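Local structure of nitrate transport protein (Parabacteroides distasonis, 3HN0) at residues 106-118 against 169-183. The protein probably serves as the substrate-binding component of an ABC transporter, perhaps one for nitrate or a related small solute. Residues are numbered along the deposited sequence; the frame is centred on the assembly and turned at random.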
ATOM      1  N   THR A 106      12.067  15.397 -11.739  1.00 17.40           N
ATOM      2  CA  THR A 106      12.101  15.055 -10.314  1.00 16.90           C
ATOM      3  C   THR A 106      10.957  14.098 -10.001  1.00 16.84           C
ATOM      4  O   THR A 106      10.261  13.653 -10.911  1.00 15.11           O
ATOM      5  CB  THR A 106      12.036  16.299  -9.404  1.00 20.15           C
ATOM      6  OG1 THR A 106      10.717  16.878  -9.451  1.00 20.30           O
ATOM      7  CG2 THR A 106      13.089  17.353  -9.807  1.00 27.43           C
ATOM      8  N   THR A 107      10.783  13.770  -8.718  1.00 16.26           N
ATOM      9  CA  THR A 107       9.809  12.752  -8.301  1.00 15.58           C
ATOM     10  C   THR A 107       8.419  12.848  -8.992  1.00 15.71           C
ATOM     11  O   THR A 107       7.964  11.890  -9.582  1.00 16.47           O
ATOM     12  CB  THR A 107       9.704  12.699  -6.787  1.00 18.55           C
ATOM     13  OG1 THR A 107      11.024  12.491  -6.243  1.00 15.99           O
ATOM     14  CG2 THR A 107       8.820  11.543  -6.363  1.00 21.42           C
ATOM     15  N   PRO A 108       7.715  13.990  -8.869  1.00 15.91           N
ATOM     16  CA  PRO A 108       6.362  14.023  -9.454  1.00 15.33           C
ATOM     17  C   PRO A 108       6.297  13.689 -10.934  1.00 13.79           C
ATOM     18  O   PRO A 108       5.387  13.000 -11.397  1.00 16.32           O
ATOM     19  CB  PRO A 108       5.884  15.463  -9.205  1.00 16.60           C
ATOM     20  CG  PRO A 108       7.102  16.258  -8.886  1.00 18.94           C
ATOM     21  CD  PRO A 108       8.057  15.259  -8.204  1.00 15.14           C
ATOM     22  N   ASP A 109       7.265  14.151 -11.706  1.00 15.61           N
ATOM     23  CA  ASP A 109       7.352  13.842 -13.123  1.00 14.56           C
ATOM     24  C   ASP A 109       7.566  12.330 -13.399  1.00 11.80           C
ATOM     25  O   ASP A 109       6.813  11.674 -14.132  1.00 12.99           O
ATOM     26  CB  ASP A 109       8.534  14.650 -13.694  1.00 17.51           C
ATOM     27  CG  ASP A 109       8.723  14.471 -15.173  1.00 25.56           C
ATOM     28  OD1 ASP A 109       7.786  13.973 -15.834  1.00 20.04           O
ATOM     29  OD2 ASP A 109       9.813  14.859 -15.674  1.00 20.12           O
ATOM     30  N   ILE A 110       8.582  11.768 -12.761  1.00 15.43           N
ATOM     31  CA  ILE A 110       8.902  10.350 -12.926  1.00 13.66           C
ATOM     32  C   ILE A 110       7.737   9.433 -12.546  1.00 13.39           C
ATOM     33  O   ILE A 110       7.394   8.513 -13.292  1.00 13.15           O
ATOM     34  CB  ILE A 110      10.182   9.957 -12.188  1.00 15.69           C
ATOM     35  CG1 ILE A 110      11.389  10.678 -12.788  1.00 20.05           C
ATOM     36  CG2 ILE A 110      10.369   8.401 -12.266  1.00 13.80           C
ATOM     37  CD1 ILE A 110      12.546  10.950 -11.811  1.00 23.96           C
ATOM     38  N   LEU A 111       7.099   9.719 -11.412  1.00 12.94           N
ATOM     39  CA  LEU A 111       5.964   8.928 -10.959  1.00 13.28           C
ATOM     40  C   LEU A 111       4.751   9.047 -11.875  1.00 12.22           C
ATOM     41  O   LEU A 111       3.969   8.088 -12.016  1.00 13.60           O
ATOM     42  CB  LEU A 111       5.597   9.248  -9.501  1.00 13.26           C
ATOM     43  CG  LEU A 111       6.681   8.771  -8.483  1.00 17.31           C
ATOM     44  CD1 LEU A 111       6.179   8.933  -7.043  1.00 19.56           C
ATOM     45  CD2 LEU A 111       7.142   7.340  -8.738  1.00 16.45           C
ATOM     46  N   THR A 112       4.565  10.205 -12.476  1.00 13.66           N
ATOM     47  CA  THR A 112       3.472  10.383 -13.418  1.00 12.60           C
ATOM     48  C   THR A 112       3.782   9.535 -14.650  1.00 13.14           C
ATOM     49  O   THR A 112       2.926   8.812 -15.127  1.00 11.95           O
ATOM     50  CB  THR A 112       3.305  11.882 -13.793  1.00 14.77           C
ATOM     51  OG1 THR A 112       2.980  12.613 -12.590  1.00 14.99           O
ATOM     52  CG2 THR A 112       2.190  12.083 -14.802  1.00 15.80           C
ATOM     53  N   ARG A 113       5.019   9.591 -15.123  1.00 14.58           N
ATOM     54  CA  ARG A 113       5.387   8.771 -16.280  1.00 14.97           C
ATOM     55  C   ARG A 113       5.221   7.283 -15.967  1.00 16.27           C
ATOM     56  O   ARG A 113       4.716   6.523 -16.780  1.00 16.60           O
ATOM     57  CB  ARG A 113       6.810   9.103 -16.731  1.00 17.68           C
ATOM     58  CG  ARG A 113       6.889  10.443 -17.478  1.00 21.86           C
ATOM     59  CD  ARG A 113       8.254  10.608 -18.111  1.00 29.76           C
ATOM     60  NE  ARG A 113       9.159  11.369 -17.266  1.00 27.65           N
ATOM     61  CZ  ARG A 113      10.474  11.191 -17.188  1.00 35.88           C
ATOM     62  NH1 ARG A 113      11.076  10.215 -17.861  1.00 38.57           N
ATOM     63  NH2 ARG A 113      11.190  11.992 -16.402  1.00 41.28           N
ATOM     64  N   TYR A 114       5.572   6.885 -14.740  1.00 14.65           N
ATOM     65  CA  TYR A 114       5.416   5.495 -14.350  1.00 14.15           C
ATOM     66  C   TYR A 114       3.951   5.046 -14.370  1.00 13.23           C
ATOM     67  O   TYR A 114       3.593   3.943 -14.856  1.00 12.59           O
ATOM     68  CB  TYR A 114       6.031   5.287 -12.961  1.00 11.93           C
ATOM     69  CG  TYR A 114       5.705   3.931 -12.392  1.00 12.22           C
ATOM     70  CD1 TYR A 114       6.307   2.787 -12.903  1.00 16.99           C
ATOM     71  CD2 TYR A 114       4.781   3.777 -11.321  1.00 14.00           C
ATOM     72  CE1 TYR A 114       6.012   1.540 -12.410  1.00 22.24           C
ATOM     73  CE2 TYR A 114       4.478   2.500 -10.824  1.00 14.55           C
ATOM     74  CZ  TYR A 114       5.108   1.389 -11.381  1.00 20.35           C
ATOM     75  OH  TYR A 114       4.849   0.114 -10.920  1.00 21.46           O
ATOM     76  N   TYR A 115       3.105   5.887 -13.775  1.00 14.07           N
ATOM     77  CA  TYR A 115       1.674   5.625 -13.710  1.00 13.48           C
ATOM     78  C   TYR A 115       1.065   5.508 -15.113  1.00 13.93           C
ATOM     79  O   TYR A 115       0.333   4.589 -15.375  1.00 12.97           O
ATOM     80  CB  TYR A 115       0.952   6.746 -12.921  1.00 14.79           C
ATOM     81  CG  TYR A 115      -0.541   6.589 -12.949  1.00 13.34           C
ATOM     82  CD1 TYR A 115      -1.171   5.722 -12.080  1.00 18.38           C
ATOM     83  CD2 TYR A 115      -1.317   7.287 -13.869  1.00 19.86           C
ATOM     84  CE1 TYR A 115      -2.560   5.545 -12.125  1.00 22.17           C
ATOM     85  CE2 TYR A 115      -2.710   7.108 -13.902  1.00 21.38           C
ATOM     86  CZ  TYR A 115      -3.293   6.243 -13.022  1.00 21.00           C
ATOM     87  OH  TYR A 115      -4.644   6.035 -13.032  1.00 30.79           O
ATOM     88  N   LEU A 116       1.408   6.415 -15.996  1.00 14.21           N
ATOM     89  CA  LEU A 116       0.845   6.393 -17.348  1.00 16.92           C
ATOM     90  C   LEU A 116       1.276   5.124 -18.077  1.00 20.62           C
ATOM     91  O   LEU A 116       0.459   4.464 -18.712  1.00 19.31           O
ATOM     92  CB  LEU A 116       1.232   7.637 -18.115  1.00 18.32           C
ATOM     93  CG  LEU A 116       0.651   8.975 -17.608  1.00 21.68           C
ATOM     94  CD1 LEU A 116       1.263  10.149 -18.418  1.00 23.80           C
ATOM     95  CD2 LEU A 116      -0.872   9.023 -17.640  1.00 25.68           C
ATOM     96  N   GLY A 117       2.545   4.754 -17.947  1.00 21.00           N
ATOM     97  CA  GLY A 117       3.019   3.484 -18.535  1.00 19.89           C
ATOM     98  C   GLY A 117       2.320   2.251 -17.986  1.00 22.71           C
ATOM     99  O   GLY A 117       1.871   1.371 -18.735  1.00 20.31           O
ATOM    100  N   ARG A 118       2.236   2.169 -16.665  1.00 21.75           N
ATOM    101  CA  ARG A 118       1.585   1.056 -15.978  1.00 23.39           C
ATOM    102  C   ARG A 118       0.101   0.917 -16.391  1.00 22.09           C
ATOM    103  O   ARG A 118      -0.417  -0.185 -16.566  1.00 18.81           O
ATOM    104  CB  ARG A 118       1.687   1.306 -14.453  1.00 27.69           C
ATOM    105  CG  ARG A 118       0.828   0.432 -13.566  1.00 38.18           C
ATOM    106  CD  ARG A 118       0.887   0.893 -12.088  1.00 50.30           C
ATOM    107  NE  ARG A 118      -0.453   1.144 -11.538  1.00 55.43           N
ATOM    108  CZ  ARG A 118      -0.707   1.552 -10.297  1.00 57.79           C
ATOM    109  NH1 ARG A 118       0.278   1.740  -9.435  1.00 64.41           N
ATOM    110  NH2 ARG A 118      -1.959   1.758  -9.908  1.00 58.51           N
ATOM    111  N   ASP A 169      -4.954   8.065  -7.960  1.00 12.41           N
ATOM    112  CA  ASP A 169      -3.983   8.172  -6.903  1.00 11.40           C
ATOM    113  C   ASP A 169      -2.682   7.672  -7.486  1.00 13.53           C
ATOM    114  O   ASP A 169      -2.629   6.529  -7.934  1.00 13.66           O
ATOM    115  CB  ASP A 169      -4.518   7.300  -5.776  1.00 16.54           C
ATOM    116  CG  ASP A 169      -3.582   7.195  -4.574  1.00 16.54           C
ATOM    117  OD1 ASP A 169      -2.376   7.400  -4.720  1.00 15.34           O
ATOM    118  OD2 ASP A 169      -4.081   6.868  -3.468  1.00 20.53           O
ATOM    119  N   LEU A 170      -1.664   8.517  -7.514  1.00 12.27           N
ATOM    120  CA  LEU A 170      -0.392   8.192  -8.170  1.00 11.17           C
ATOM    121  C   LEU A 170       0.702   7.752  -7.205  1.00 12.53           C
ATOM    122  O   LEU A 170       1.901   7.770  -7.538  1.00 14.33           O
ATOM    123  CB  LEU A 170       0.073   9.385  -9.034  1.00 13.74           C
ATOM    124  CG  LEU A 170      -0.434   9.327 -10.468  1.00 15.30           C
ATOM    125  CD1 LEU A 170      -1.941   9.135 -10.508  1.00 15.72           C
ATOM    126  CD2 LEU A 170       0.019  10.575 -11.220  1.00 19.54           C
ATOM    127  N   ASN A 171       0.293   7.353  -6.012  1.00 13.34           N
ATOM    128  CA  ASN A 171       1.235   7.080  -4.943  1.00 14.02           C
ATOM    129  C   ASN A 171       1.617   5.608  -4.734  1.00 14.50           C
ATOM    130  O   ASN A 171       2.312   5.294  -3.770  1.00 14.42           O
ATOM    131  CB  ASN A 171       0.741   7.659  -3.609  1.00 15.76           C
ATOM    132  CG  ASN A 171       0.491   9.162  -3.670  1.00  9.85           C
ATOM    133  OD1 ASN A 171       1.410   9.934  -3.864  1.00 13.18           O
ATOM    134  ND2 ASN A 171      -0.777   9.556  -3.576  1.00 13.33           N
ATOM    135  N   HIS A 172       1.195   4.715  -5.625  1.00 15.33           N
ATOM    136  CA  HIS A 172       1.390   3.288  -5.390  1.00 14.41           C
ATOM    137  C   HIS A 172       2.141   2.614  -6.506  1.00 14.74           C
ATOM    138  O   HIS A 172       1.913   2.891  -7.680  1.00 14.90           O
ATOM    139  CB  HIS A 172       0.039   2.582  -5.179  1.00 16.67           C
ATOM    140  CG  HIS A 172      -0.839   3.240  -4.175  1.00 20.30           C
ATOM    141  ND1 HIS A 172      -0.735   3.007  -2.818  1.00 21.91           N
ATOM    142  CD2 HIS A 172      -1.866   4.103  -4.334  1.00 27.46           C
ATOM    143  CE1 HIS A 172      -1.654   3.722  -2.185  1.00 21.88           C
ATOM    144  NE2 HIS A 172      -2.342   4.406  -3.080  1.00 24.21           N
ATOM    145  N   LEU A 173       2.985   1.653  -6.138  1.00 14.54           N
ATOM    146  CA  LEU A 173       3.727   0.848  -7.151  1.00 19.15           C
ATOM    147  C   LEU A 173       2.767  -0.033  -7.954  1.00 24.17           C
ATOM    148  O   LEU A 173       2.840  -0.089  -9.185  1.00 25.97           O
ATOM    149  CB  LEU A 173       4.792  -0.027  -6.454  1.00 23.28           C
ATOM    150  CG  LEU A 173       5.726  -0.754  -7.438  1.00 29.58           C
ATOM    151  CD1 LEU A 173       6.818   0.212  -7.887  1.00 25.37           C
ATOM    152  CD2 LEU A 173       6.336  -2.026  -6.805  1.00 32.66           C
ATOM    153  N   THR A 174       1.849  -0.689  -7.244  1.00 21.63           N
ATOM    154  CA  THR A 174       0.915  -1.661  -7.788  1.00 27.19           C
ATOM    155  C   THR A 174      -0.370  -1.493  -7.020  1.00 26.42           C
ATOM    156  O   THR A 174      -0.389  -0.798  -5.992  1.00 20.97           O
ATOM    157  CB  THR A 174       1.457  -3.129  -7.518  1.00 28.93           C
ATOM    158  OG1 THR A 174       1.607  -3.369  -6.093  1.00 29.54           O
ATOM    159  CG2 THR A 174       2.809  -3.346  -8.190  1.00 36.09           C
ATOM    160  N   ASP A 175      -1.442  -2.163  -7.434  1.00 31.53           N
ATOM    161  CA  ASP A 175      -2.673  -2.200  -6.605  1.00 33.07           C
ATOM    162  C   ASP A 175      -2.569  -2.860  -5.232  1.00 36.34           C
ATOM    163  O   ASP A 175      -3.038  -2.295  -4.240  1.00 39.42           O
ATOM    164  CB  ASP A 175      -3.806  -2.808  -7.395  1.00 39.10           C
ATOM    165  CG  ASP A 175      -4.388  -1.820  -8.339  1.00 45.63           C
ATOM    166  OD1 ASP A 175      -5.019  -0.864  -7.818  1.00 47.87           O
ATOM    167  OD2 ASP A 175      -4.156  -1.966  -9.563  1.00 58.04           O
ATOM    168  N   ASN A 176      -1.943  -4.027  -5.125  1.00 33.81           N
ATOM    169  CA  ASN A 176      -1.723  -4.596  -3.776  1.00 35.81           C
ATOM    170  C   ASN A 176      -0.814  -3.732  -2.855  1.00 35.52           C
ATOM    171  O   ASN A 176      -0.619  -4.081  -1.688  1.00 41.23           O
ATOM    172  CB  ASN A 176      -1.231  -6.064  -3.840  1.00 33.68           C
ATOM    173  N   ASP A 177      -0.304  -2.594  -3.337  1.00 32.14           N
ATOM    174  CA  ASP A 177       0.610  -1.764  -2.556  1.00 29.15           C
ATOM    175  C   ASP A 177      -0.249  -0.671  -1.903  1.00 30.34           C
ATOM    176  O   ASP A 177      -0.235   0.431  -2.398  1.00 31.62           O
ATOM    177  CB  ASP A 177       1.721  -1.163  -3.484  1.00 28.17           C
ATOM    178  CG  ASP A 177       2.816  -0.285  -2.711  1.00 38.32           C
ATOM    179  OD1 ASP A 177       3.038  -0.644  -1.556  1.00 29.05           O
ATOM    180  OD2 ASP A 177       3.437   0.752  -3.232  1.00 26.90           O
ATOM    181  N   THR A 178      -0.987  -0.944  -0.802  1.00 22.71           N
ATOM    182  CA  THR A 178      -1.734   0.135  -0.114  1.00 19.87           C
ATOM    183  C   THR A 178      -0.803   1.144   0.534  1.00 17.07           C
ATOM    184  O   THR A 178      -1.221   2.276   0.786  1.00 19.25           O
ATOM    185  CB  THR A 178      -2.777  -0.337   0.995  1.00 19.18           C
ATOM    186  OG1 THR A 178      -2.103  -0.957   2.090  1.00 19.93           O
ATOM    187  CG2 THR A 178      -3.798  -1.289   0.399  1.00 24.83           C
ATOM    188  N   LEU A 179       0.429   0.753   0.829  1.00 17.63           N
ATOM    189  CA  LEU A 179       1.366   1.675   1.498  1.00 20.12           C
ATOM    190  C   LEU A 179       1.800   2.780   0.541  1.00 22.21           C
ATOM    191  O   LEU A 179       1.785   3.956   0.899  1.00 22.15           O
ATOM    192  CB  LEU A 179       2.613   0.955   2.045  1.00 19.84           C
ATOM    193  CG  LEU A 179       3.686   1.840   2.702  1.00 22.15           C
ATOM    194  CD1 LEU A 179       3.123   2.530   3.905  1.00 24.56           C
ATOM    195  CD2 LEU A 179       4.994   1.091   3.102  1.00 23.38           C
ATOM    196  N   GLY A 180       2.142   2.416  -0.679  1.00 21.36           N
ATOM    197  CA  GLY A 180       2.716   3.421  -1.592  1.00 24.91           C
ATOM    198  C   GLY A 180       4.141   3.853  -1.338  1.00 20.61           C
ATOM    199  O   GLY A 180       4.833   3.353  -0.453  1.00 17.02           O
ATOM    200  N   PHE A 181       4.610   4.769  -2.186  1.00 17.66           N
ATOM    201  CA  PHE A 181       6.017   5.065  -2.265  1.00 13.44           C
ATOM    202  C   PHE A 181       6.560   5.870  -1.081  1.00 10.57           C
ATOM    203  O   PHE A 181       5.973   6.827  -0.679  1.00 14.59           O
ATOM    204  CB  PHE A 181       6.333   5.900  -3.513  1.00 14.87           C
ATOM    205  CG  PHE A 181       5.940   5.256  -4.814  1.00 14.48           C
ATOM    206  CD1 PHE A 181       6.587   4.130  -5.273  1.00 13.83           C
ATOM    207  CD2 PHE A 181       4.950   5.818  -5.596  1.00 16.18           C
ATOM    208  CE1 PHE A 181       6.256   3.570  -6.495  1.00 21.86           C
ATOM    209  CE2 PHE A 181       4.612   5.255  -6.807  1.00 18.17           C
ATOM    210  CZ  PHE A 181       5.248   4.131  -7.248  1.00 22.63           C
ATOM    211  N   ALA A 182       7.749   5.518  -0.615  1.00 11.43           N
ATOM    212  CA  ALA A 182       8.441   6.304   0.383  1.00 14.01           C
ATOM    213  C   ALA A 182       9.153   7.480  -0.323  1.00 14.46           C
ATOM    214  O   ALA A 182      10.360   7.454  -0.561  1.00 15.52           O
ATOM    215  CB  ALA A 182       9.376   5.424   1.196  1.00 14.58           C
ATOM    216  N   GLN A 183       8.393   8.523  -0.644  1.00 15.04           N
ATOM    217  CA  GLN A 183       8.905   9.645  -1.477  1.00 13.75           C
ATOM    218  C   GLN A 183       9.498  10.769  -0.673  1.00 13.49           C
ATOM    219  O   GLN A 183      10.138  11.624  -1.249  1.00 12.51           O
ATOM    220  CB  GLN A 183       7.809  10.318  -2.349  1.00 17.36           C
ATOM    221  CG  GLN A 183       6.855   9.439  -2.944  1.00 23.39           C
ATOM    222  CD  GLN A 183       5.935  10.147  -3.854  1.00 23.46           C
ATOM    223  OE1 GLN A 183       6.297  11.177  -4.462  1.00 21.50           O
ATOM    224  NE2 GLN A 183       4.733   9.625  -3.966  1.00 16.63           N
TER
HETATM  225  O   HOH W   1      11.721  11.724  -3.715  1.00 12.78           O
HETATM  226  O   HOH W   2       2.838   6.684  -9.878  1.00 13.31           O
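L170 sets its CD1 over the centre of the Y115 ring, 3.7 Å from the centroid, a CH-pi contact almost on the ring normal, while its CD2 lies beside T112. One turn back along helix 107-119, L111 forks between two partners: CD2 sits over one face of the F181 ring, offset toward the rim, and CD1 comes within 3.4 Å of Q183 CD. L111, T112, L170, F181 and Q183 are buried and tightly packed, Y115 partly exposed; a water bridges L111 O and L170 O, donating to both. With CG anti to its backbone N (chi1 170°), Y114 reaches past F181, and its OH donates firmly to L173 O at 2.7 Å. The looser side is partly exposed: R118 NH1 adds a weak bond to L173 O at 3.2 Å, and D175 OD2 lies 4.3 Å from R118 NH2, well out of the guanidinium plane. A phenylalanine in place of Y114 would probably cost L173 O its short hydroxyl bond. T112 and L170 rest on V148 of strand 146-149, F181 on L260 of helix 251-264; the loop crosses from the three-stranded antiparallel sheet to strand 184-188 of the seven-stranded one, consistent with an interlobe crossover of a periplasmic-binding-protein fold.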